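Long-range contacts in Exo-1,3/1,4-beta-glucanase (Pseudoalteromonas sp., PDB 3USZ), which probably hydrolyses beta-1,3- and beta-1,4-linked glucans from their chain ends, as a member of glycosyl hydrolase family 3: residues A[42-47]-A[317-322]; A[102-107]-A[362-367]; A[151-156]-A[379-384]; A[211-216]-A[255-260]. All coordinates share one frame; numbering follows the deposited sequence.

Contact 1 (A[42-47]-A[317-322]); sequences MIQPEI and VDVIMV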
# COMPACT_ATOMS: atom_id res chain seq x y z
N MET A 42 -14.07 -0.82 -21.24
CA MET A 42 -13.66 0.32 -20.43
C MET A 42 -14.34 0.37 -19.06
O MET A 42 -14.02 1.23 -18.25
CB MET A 42 -13.96 1.64 -21.16
CG MET A 42 -13.31 1.78 -22.53
SD MET A 42 -13.80 3.29 -23.42
CE MET A 42 -13.24 4.60 -22.32
N ILE A 43 -15.31 -0.52 -18.82
CA ILE A 43 -16.12 -0.47 -17.60
C ILE A 43 -15.74 -1.59 -16.63
O ILE A 43 -15.59 -2.74 -17.04
CB ILE A 43 -17.64 -0.62 -17.92
CG1 ILE A 43 -18.09 0.43 -18.94
CG2 ILE A 43 -18.47 -0.54 -16.65
CD1 ILE A 43 -17.66 1.83 -18.62
N GLN A 44 -15.58 -1.25 -15.35
CA GLN A 44 -15.16 -2.23 -14.36
C GLN A 44 -16.11 -2.33 -13.17
O GLN A 44 -16.09 -1.46 -12.28
CB GLN A 44 -13.75 -1.92 -13.86
CG GLN A 44 -13.23 -2.93 -12.83
CD GLN A 44 -11.96 -2.45 -12.16
OE1 GLN A 44 -12.00 -1.90 -11.06
NE2 GLN A 44 -10.81 -2.67 -12.82
N PRO A 45 -16.94 -3.39 -13.14
CA PRO A 45 -17.83 -3.72 -12.02
C PRO A 45 -17.04 -4.34 -10.87
O PRO A 45 -15.89 -4.75 -11.08
CB PRO A 45 -18.76 -4.79 -12.61
CG PRO A 45 -18.41 -4.89 -14.08
CD PRO A 45 -17.03 -4.38 -14.22
N GLU A 46 -17.65 -4.42 -9.69
CA GLU A 46 -17.02 -5.05 -8.54
C GLU A 46 -17.83 -6.28 -8.09
O GLU A 46 -19.07 -6.29 -8.19
CB GLU A 46 -16.87 -4.02 -7.41
CG GLU A 46 -15.88 -4.37 -6.30
CD GLU A 46 -16.50 -5.23 -5.21
OE1 GLU A 46 -17.73 -5.19 -5.04
OE2 GLU A 46 -15.75 -5.96 -4.52
N ILE A 47 -17.14 -7.32 -7.61
CA ILE A 47 -17.79 -8.60 -7.31
C ILE A 47 -18.94 -8.57 -6.30
O ILE A 47 -19.79 -9.45 -6.32
CB ILE A 47 -16.79 -9.70 -6.89
CG1 ILE A 47 -16.19 -9.39 -5.52
CG2 ILE A 47 -15.74 -9.90 -7.96
CD1 ILE A 47 -15.37 -10.52 -4.94
N VAL A 317 -8.97 9.17 -18.74
CA VAL A 317 -9.23 7.90 -18.05
C VAL A 317 -9.67 6.84 -19.06
O VAL A 317 -10.55 7.09 -19.88
CB VAL A 317 -10.30 8.04 -16.96
CG1 VAL A 317 -10.65 6.67 -16.39
CG2 VAL A 317 -9.82 8.98 -15.84
N ASP A 318 -9.04 5.66 -19.01
CA ASP A 318 -9.29 4.59 -19.97
C ASP A 318 -10.19 3.47 -19.45
O ASP A 318 -10.95 2.85 -20.22
CB ASP A 318 -7.96 4.01 -20.43
CG ASP A 318 -7.05 5.07 -21.00
OD1 ASP A 318 -7.55 5.87 -21.82
OD2 ASP A 318 -5.85 5.12 -20.62
N VAL A 319 -10.09 3.19 -18.15
CA VAL A 319 -10.95 2.21 -17.48
C VAL A 319 -11.60 2.85 -16.26
O VAL A 319 -10.91 3.42 -15.41
CB VAL A 319 -10.18 0.93 -17.05
CG1 VAL A 319 -11.08 -0.00 -16.22
CG2 VAL A 319 -9.62 0.21 -18.27
N ILE A 320 -12.92 2.76 -16.18
CA ILE A 320 -13.67 3.39 -15.11
C ILE A 320 -14.03 2.40 -13.98
O ILE A 320 -14.71 1.40 -14.22
CB ILE A 320 -14.97 4.02 -15.65
CG1 ILE A 320 -14.64 5.08 -16.71
CG2 ILE A 320 -15.78 4.63 -14.51
CD1 ILE A 320 -14.23 6.44 -16.12
N MET A 321 -13.58 2.68 -12.77
CA MET A 321 -13.91 1.85 -11.61
C MET A 321 -15.29 2.28 -11.10
O MET A 321 -15.39 3.22 -10.31
CB MET A 321 -12.85 2.01 -10.51
CG MET A 321 -12.93 0.99 -9.36
SD MET A 321 -11.63 1.17 -8.10
CE MET A 321 -10.15 0.73 -9.00
N VAL A 322 -16.34 1.61 -11.58
CA VAL A 322 -17.72 1.87 -11.14
C VAL A 322 -18.24 0.60 -10.51
O VAL A 322 -18.96 -0.15 -11.17
CB VAL A 322 -18.73 2.05 -12.30
CG1 VAL A 322 -19.68 3.21 -12.03
CG2 VAL A 322 -18.06 2.08 -13.67

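Contact 2 (A[102-107]-A[362-367]); sequences AIPTVW and GVFTKS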
# COMPACT_ATOMS: atom_id res chain seq x y z
N ALA A 102 -15.56 -12.45 -28.24
CA ALA A 102 -14.86 -13.29 -27.28
C ALA A 102 -13.54 -12.66 -26.82
O ALA A 102 -12.45 -13.13 -27.15
CB ALA A 102 -14.61 -14.68 -27.87
N ILE A 103 -13.63 -11.57 -26.06
CA ILE A 103 -12.46 -10.97 -25.44
C ILE A 103 -12.43 -11.37 -23.97
O ILE A 103 -13.36 -11.06 -23.22
CB ILE A 103 -12.48 -9.44 -25.56
CG1 ILE A 103 -12.44 -9.02 -27.03
CG2 ILE A 103 -11.30 -8.83 -24.81
CD1 ILE A 103 -12.50 -7.51 -27.21
N PRO A 104 -11.37 -12.07 -23.56
CA PRO A 104 -11.24 -12.53 -22.17
C PRO A 104 -11.13 -11.34 -21.21
O PRO A 104 -10.41 -10.37 -21.49
CB PRO A 104 -9.91 -13.30 -22.18
CG PRO A 104 -9.60 -13.56 -23.62
CD PRO A 104 -10.19 -12.40 -24.37
N THR A 105 -11.85 -11.43 -20.10
CA THR A 105 -11.80 -10.42 -19.04
C THR A 105 -10.61 -10.69 -18.11
O THR A 105 -9.94 -11.71 -18.23
CB THR A 105 -13.11 -10.44 -18.23
OG1 THR A 105 -13.24 -9.24 -17.45
CG2 THR A 105 -13.15 -11.66 -17.30
N VAL A 106 -10.33 -9.75 -17.20
CA VAL A 106 -9.34 -9.96 -16.13
C VAL A 106 -9.85 -9.47 -14.79
O VAL A 106 -10.68 -8.57 -14.71
CB VAL A 106 -8.00 -9.23 -16.37
CG1 VAL A 106 -7.19 -9.91 -17.47
CG2 VAL A 106 -8.22 -7.73 -16.64
N TRP A 107 -9.31 -10.07 -13.73
CA TRP A 107 -9.67 -9.75 -12.36
C TRP A 107 -8.56 -8.88 -11.76
O TRP A 107 -7.37 -9.18 -11.93
CB TRP A 107 -9.78 -11.08 -11.58
CG TRP A 107 -10.63 -11.04 -10.36
CD1 TRP A 107 -11.25 -9.94 -9.82
CD2 TRP A 107 -10.98 -12.15 -9.53
NE1 TRP A 107 -11.97 -10.31 -8.70
CE2 TRP A 107 -11.82 -11.66 -8.50
CE3 TRP A 107 -10.66 -13.51 -9.54
CZ2 TRP A 107 -12.33 -12.49 -7.50
CZ3 TRP A 107 -11.18 -14.33 -8.55
CH2 TRP A 107 -12.01 -13.81 -7.55
N GLY A 362 -0.93 -12.11 -21.87
CA GLY A 362 -1.18 -13.44 -22.41
C GLY A 362 -2.61 -13.95 -22.31
O GLY A 362 -2.84 -15.15 -22.26
N VAL A 363 -3.56 -13.03 -22.33
CA VAL A 363 -4.97 -13.36 -22.11
C VAL A 363 -5.57 -14.30 -23.19
O VAL A 363 -6.43 -15.13 -22.88
CB VAL A 363 -5.76 -12.04 -21.90
CG1 VAL A 363 -6.71 -11.73 -23.04
CG2 VAL A 363 -6.45 -12.02 -20.54
N PHE A 364 -5.11 -14.22 -24.44
CA PHE A 364 -5.56 -15.15 -25.48
C PHE A 364 -4.73 -16.43 -25.50
O PHE A 364 -5.22 -17.49 -25.90
CB PHE A 364 -5.51 -14.51 -26.87
CG PHE A 364 -6.58 -13.49 -27.11
CD1 PHE A 364 -7.89 -13.87 -27.34
CD2 PHE A 364 -6.27 -12.14 -27.13
CE1 PHE A 364 -8.87 -12.92 -27.58
CE2 PHE A 364 -7.24 -11.19 -27.36
CZ PHE A 364 -8.55 -11.58 -27.58
N THR A 365 -3.48 -16.34 -25.06
CA THR A 365 -2.58 -17.49 -25.12
C THR A 365 -2.65 -18.44 -23.91
O THR A 365 -2.40 -19.64 -24.05
CB THR A 365 -1.12 -17.04 -25.35
OG1 THR A 365 -0.73 -16.16 -24.29
CG2 THR A 365 -1.01 -16.32 -26.68
N LYS A 366 -2.99 -17.93 -22.73
CA LYS A 366 -3.07 -18.77 -21.54
C LYS A 366 -4.42 -19.49 -21.47
O LYS A 366 -5.39 -19.08 -22.10
CB LYS A 366 -2.84 -17.96 -20.25
CG LYS A 366 -1.45 -17.34 -20.13
CD LYS A 366 -1.17 -16.95 -18.68
CE LYS A 366 0.22 -16.35 -18.49
NZ LYS A 366 0.59 -16.26 -17.05
N SER A 367 -4.47 -20.58 -20.71
CA SER A 367 -5.71 -21.32 -20.53
C SER A 367 -6.62 -20.59 -19.55
O SER A 367 -6.28 -19.52 -19.04
CB SER A 367 -5.40 -22.71 -19.97
OG SER A 367 -4.74 -22.60 -18.72

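Contact 3 (A[151-156]-A[379-384]); sequences AATGIE and QWLGAA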
# COMPACT_ATOMS: atom_id res chain seq x y z
N ALA A 151 -1.35 -14.27 -7.82
CA ALA A 151 -1.58 -15.35 -8.78
C ALA A 151 -2.31 -16.55 -8.17
O ALA A 151 -3.16 -17.18 -8.83
CB ALA A 151 -0.26 -15.79 -9.40
N ALA A 152 -2.01 -16.84 -6.91
CA ALA A 152 -2.59 -17.99 -6.21
C ALA A 152 -4.11 -17.87 -6.02
O ALA A 152 -4.78 -18.86 -5.70
CB ALA A 152 -1.89 -18.19 -4.86
N THR A 153 -4.65 -16.67 -6.19
CA THR A 153 -6.10 -16.47 -6.07
C THR A 153 -6.76 -16.29 -7.44
O THR A 153 -7.96 -16.00 -7.52
CB THR A 153 -6.46 -15.29 -5.15
OG1 THR A 153 -5.99 -14.08 -5.74
CG2 THR A 153 -5.82 -15.47 -3.75
N GLY A 154 -5.98 -16.46 -8.51
CA GLY A 154 -6.53 -16.41 -9.86
C GLY A 154 -6.70 -15.00 -10.39
O GLY A 154 -7.52 -14.76 -11.27
N ILE A 155 -5.93 -14.07 -9.84
CA ILE A 155 -6.04 -12.65 -10.18
C ILE A 155 -4.83 -12.21 -11.01
O ILE A 155 -3.71 -12.56 -10.68
CB ILE A 155 -6.19 -11.80 -8.89
CG1 ILE A 155 -7.54 -12.09 -8.24
CG2 ILE A 155 -6.02 -10.29 -9.17
CD1 ILE A 155 -7.71 -11.50 -6.82
N GLU A 156 -5.07 -11.47 -12.10
CA GLU A 156 -4.01 -11.16 -13.06
C GLU A 156 -3.41 -9.77 -12.87
O GLU A 156 -2.35 -9.47 -13.40
CB GLU A 156 -4.53 -11.23 -14.51
CG GLU A 156 -5.05 -12.58 -14.93
CD GLU A 156 -6.55 -12.70 -14.78
OE1 GLU A 156 -7.14 -11.83 -14.09
OE2 GLU A 156 -7.14 -13.65 -15.35
N GLN A 379 0.19 -23.05 -1.95
CA GLN A 379 1.10 -22.76 -0.85
C GLN A 379 1.69 -21.35 -0.96
O GLN A 379 2.19 -20.82 0.02
CB GLN A 379 2.22 -23.81 -0.77
CG GLN A 379 3.33 -23.67 -1.82
CD GLN A 379 3.03 -24.42 -3.12
OE1 GLN A 379 1.93 -24.94 -3.31
NE2 GLN A 379 4.01 -24.46 -4.02
N TRP A 380 1.62 -20.76 -2.15
CA TRP A 380 2.12 -19.40 -2.37
C TRP A 380 1.41 -18.38 -1.49
O TRP A 380 2.03 -17.40 -1.06
CB TRP A 380 1.97 -18.97 -3.84
CG TRP A 380 3.01 -19.55 -4.74
CD1 TRP A 380 4.10 -20.30 -4.38
CD2 TRP A 380 3.06 -19.43 -6.17
NE1 TRP A 380 4.83 -20.64 -5.49
CE2 TRP A 380 4.21 -20.13 -6.60
CE3 TRP A 380 2.25 -18.80 -7.12
CZ2 TRP A 380 4.57 -20.22 -7.95
CZ3 TRP A 380 2.61 -18.89 -8.46
CH2 TRP A 380 3.75 -19.59 -8.86
N LEU A 381 0.12 -18.59 -1.24
CA LEU A 381 -0.62 -17.70 -0.35
C LEU A 381 -0.17 -17.92 1.10
O LEU A 381 -0.51 -18.91 1.73
CB LEU A 381 -2.13 -17.92 -0.49
CG LEU A 381 -2.98 -16.89 0.27
CD1 LEU A 381 -2.90 -15.50 -0.42
CD2 LEU A 381 -4.42 -17.36 0.36
N GLY A 382 0.60 -16.97 1.63
CA GLY A 382 1.09 -17.06 2.99
C GLY A 382 2.27 -18.01 3.12
O GLY A 382 2.52 -18.52 4.20
N ALA A 383 2.97 -18.26 2.03
CA ALA A 383 4.14 -19.14 2.02
C ALA A 383 5.18 -18.80 3.09
O ALA A 383 5.45 -17.63 3.37
CB ALA A 383 4.80 -19.11 0.64
N ALA A 384 5.79 -19.84 3.64
CA ALA A 384 6.84 -19.68 4.65
C ALA A 384 7.99 -18.82 4.14
O ALA A 384 8.52 -17.97 4.86
CB ALA A 384 7.35 -21.05 5.11

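Contact 4 (A[211-216]-A[255-260]); sequences IATAKH and VQSVMA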
# COMPACT_ATOMS: atom_id res chain seq x y z
N ILE A 211 0.04 -7.91 -14.03
CA ILE A 211 -0.09 -6.54 -14.51
C ILE A 211 -0.08 -5.63 -13.28
O ILE A 211 -0.79 -5.90 -12.32
CB ILE A 211 -1.41 -6.35 -15.31
CG1 ILE A 211 -1.41 -7.20 -16.59
CG2 ILE A 211 -1.64 -4.90 -15.67
CD1 ILE A 211 -2.79 -7.38 -17.23
N ALA A 212 0.72 -4.56 -13.29
CA ALA A 212 0.78 -3.65 -12.14
C ALA A 212 0.14 -2.28 -12.41
O ALA A 212 0.03 -1.84 -13.55
CB ALA A 212 2.22 -3.47 -11.67
N THR A 213 -0.25 -1.61 -11.33
CA THR A 213 -0.80 -0.26 -11.38
C THR A 213 -0.09 0.65 -10.37
O THR A 213 -0.13 0.40 -9.17
CB THR A 213 -2.29 -0.24 -11.01
OG1 THR A 213 -3.04 -0.96 -11.98
CG2 THR A 213 -2.82 1.21 -10.96
N ALA A 214 0.56 1.71 -10.85
CA ALA A 214 1.17 2.68 -9.95
C ALA A 214 0.14 3.73 -9.56
O ALA A 214 -0.54 4.29 -10.43
CB ALA A 214 2.39 3.34 -10.60
N LYS A 215 0.00 3.98 -8.26
CA LYS A 215 -0.98 4.94 -7.75
C LYS A 215 -0.37 5.96 -6.77
O LYS A 215 0.68 5.70 -6.19
CB LYS A 215 -2.16 4.18 -7.13
CG LYS A 215 -1.79 3.16 -6.09
CD LYS A 215 -2.84 2.07 -6.03
CE LYS A 215 -2.98 1.50 -4.63
NZ LYS A 215 -1.73 0.86 -4.11
N HIS A 216 -0.97 7.14 -6.62
CA HIS A 216 -2.06 7.66 -7.44
C HIS A 216 -1.55 8.90 -8.16
O HIS A 216 -0.76 9.65 -7.61
CB HIS A 216 -3.25 8.04 -6.57
CG HIS A 216 -3.79 6.90 -5.76
ND1 HIS A 216 -3.28 6.56 -4.53
CD2 HIS A 216 -4.78 6.01 -6.03
CE1 HIS A 216 -3.95 5.52 -4.06
NE2 HIS A 216 -4.86 5.16 -4.95
N VAL A 255 5.45 0.17 -16.27
CA VAL A 255 4.23 -0.10 -15.51
C VAL A 255 3.04 -0.01 -16.47
O VAL A 255 2.96 0.90 -17.31
CB VAL A 255 4.06 0.87 -14.29
CG1 VAL A 255 3.72 2.31 -14.76
CG2 VAL A 255 3.01 0.34 -13.32
N GLN A 256 2.14 -0.98 -16.38
CA GLN A 256 1.10 -1.12 -17.39
C GLN A 256 -0.11 -0.22 -17.15
O GLN A 256 -0.85 0.12 -18.08
CB GLN A 256 0.67 -2.58 -17.51
CG GLN A 256 1.69 -3.44 -18.23
CD GLN A 256 1.91 -2.97 -19.66
OE1 GLN A 256 1.04 -3.15 -20.51
NE2 GLN A 256 3.05 -2.33 -19.92
N SER A 257 -0.33 0.14 -15.90
CA SER A 257 -1.47 0.96 -15.54
C SER A 257 -1.10 2.06 -14.54
O SER A 257 -0.18 1.91 -13.74
CB SER A 257 -2.58 0.07 -14.97
OG SER A 257 -3.67 0.86 -14.50
N VAL A 258 -1.83 3.17 -14.60
CA VAL A 258 -1.70 4.26 -13.65
C VAL A 258 -3.09 4.58 -13.10
O VAL A 258 -4.05 4.68 -13.87
CB VAL A 258 -1.07 5.50 -14.33
CG1 VAL A 258 -1.19 6.74 -13.44
CG2 VAL A 258 0.39 5.23 -14.70
N MET A 259 -3.22 4.73 -11.79
CA MET A 259 -4.51 5.08 -11.20
C MET A 259 -4.57 6.58 -10.91
O MET A 259 -3.64 7.14 -10.33
CB MET A 259 -4.82 4.26 -9.94
CG MET A 259 -6.25 4.46 -9.39
SD MET A 259 -6.63 3.51 -7.87
CE MET A 259 -6.69 1.85 -8.53
N ALA A 260 -5.66 7.23 -11.32
CA ALA A 260 -5.82 8.67 -11.11
C ALA A 260 -6.13 8.95 -9.64
O ALA A 260 -6.57 8.05 -8.93
CB ALA A 260 -6.91 9.22 -12.01

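Contact 1 (A[42-47]-A[317-322])
The closing seam of the (alpha/beta)8 barrel lies where Ile43 and Gln44 pair with Ile320 and Met321, first strand against last. Two short parallel strands meet here, and three backbone bonds join them. Ile320 N donates to Met42 O over 2.8 Å at a nearly straight 170°, while Gln44 N reaches Ile320 O over 3.0 Å. The third, from Val322 N to Gln44 O, is longer (3.2 Å) and more bent (136°). Met42 O also receives a CA-H...O contact from Val319 CA at 3.3 Å, and the Met42 side chain runs past Asp318 O.

The two sheet faces are used differently. On one, Ile43 CG2 meets Val322 CG2 at 4.0 Å, their branches crossing obliquely, and Ile43 and Ile320 both press on Phe329 of helix 326-339. On the other, Gln44 and Met321 lie alongside each other and point the same way. With CG anti to the backbone N (chi1 -179°), the extended Gln44 chain runs beside Met321, bringing OE1 within 3.5 Å of Met321 CG, while NE2 is bonded to Ser62 OG. Asp318 turns away from the seam and forms salt bridges with Arg346 and Lys282. Such a union of first and last parallel strands, with helices packed outside, is what completes a TIM barrel.

Contact 2 (A[102-107]-A[362-367])
Phe364 presents one ring face to Pro104 and its edge to Ala102. Over that face stands Pro104 CG, 4.0 Å above the plane and displaced toward the rim, with Val363 CG1 above the same face. At the edge, near the ring plane, Ala102 O lies 3.6 Å from Phe364 CE1. The proline and phenylalanine side chains cross at about a right angle, and the nearest pair is Pro104 CD with Phe364 CE1, 3.5 Å apart. The ring owes this place to a first torsion of -73°, which sets CG beside the backbone N.

Helix 344-361 ends just before this point in a Schellman motif: Val363 N bonds to Lys358 O, Gly362 N to Ile359 O, and Gly362 takes the positive phi that a side chain would not tolerate here. The chain leaving the helix places Val363 against the residues leading into barrel strand 106-110. The two methyls of Val363 divide the work. Val363 CG1 fits closely against Pro104 CG at 3.5 Å, whereas Val363 CG2 meets Val106 CG1 at 3.8 Å, those side chains crossing nearly perpendicularly. Trimming Phe364 to an alanine would probably open a gap beside Pro104 CD and leave one flank of the proline ring without its aromatic cover. From the same helix, Lys358 NZ is hydrogen-bonded to Pro104 O.

Contact 3 (A[151-156]-A[379-384])
Ala152 and Trp380 bring together two beta turns, a type I turn from Ala151 to Gly154 where helix 136-151 of the barrel ends, and a type II turn from Trp380 to Ala383 leading into helix 384-397. No hydrogen bond passes between them; the join is purely apolar. Its closer part is the buried methyl of Ala152, whose CB sits 4.1 Å from Trp380 CB and 4.4 Å from Leu381 CB, so that one small side chain faces the start of the second turn. The looser part lies toward solvent. There Leu381, only partly buried, meets the threonine methyl through CD1, 4.4 Å from Thr153 CG2, while Thr153 OG1 is occupied by Val150 O and His115 NE2.

Each turn has its own glycine with positive phi: Gly154 closes the first with a 2.9 Å bond from its N to Ala151 O, and Gly382 occupies the third position of the second, where type II geometry favours it. The indole is held from outside the two segments, stacked on His377 and in cation-pi contact with Lys148. With CG of Trp380 beside its backbone N (chi1 -78°), the six-membered part of the indole swings toward the helix end, and Ala151 CB approaches its edge near the ring plane, 4.3 Å from CZ3.

Contact 4 (A[211-216]-A[255-260])
Thr213 and Ser257 stand on the same face of two parallel barrel strands, where Thr213 OG1 and Ser257 OG approach to 3.2 Å, at most a weak interaction. With OG1 beside the backbone N (chi1 -64°), the threonine methyl is left anti to that N and points along the partner strand instead, where Thr213 CG2 lies 3.8 Å from Met259 CB. Thr213 OG1 also accepts from Trp157 NE1. Were a valine to stand in for Thr213, that indole N-H would probably be left without this acceptor.

Farther along, Met259 and His216 run side by side and point the same way. The sulfur meets the imidazole at its edge, a Met-aromatic contact in which Met259 SD lies 4.5 Å from the centroid of the His216 ring, 76° off its normal. One imidazole face is occupied by Lys215 CB, the peptide bond between Lys215 and His216 being cis. The backbones are tied by Ala214 N to Ser257 O and Met259 N to Ala214 O, both 3.0 Å, and by a weaker bond from Ser257 N to Ala212 O.

On the reverse face Val255 CG2 sits 4.1 Å from Ala214 CB, and both side chains pack on Ala250 of helix 245-252. Strand 157-162 flanks the pair through Trp157 and Phe159, and strand 290-292 through Val292.

The four contacts illustrate how a barrel is closed, bordered and joined to what follows it. Contacts 1 and 4, with centres about 14 Å apart, are both strand pairs of the barrel and touch through Met321 CE and Met259 CE at 3.7 Å. Contact 2 meets contact 1 where Trp107 NE1 lies 3.9 Å from Ile47 CG2. Contact 3 touches two of the others: Glu156 OE1 probably bonds to Trp107 N of contact 2, and Glu156 O to Ile211 N of contact 4 at 2.9 Å. None of the segments holds an annotated metal ligand; contact 2 comes near one, the side chain of Ala102 lying about 6 Å from the bound sodium.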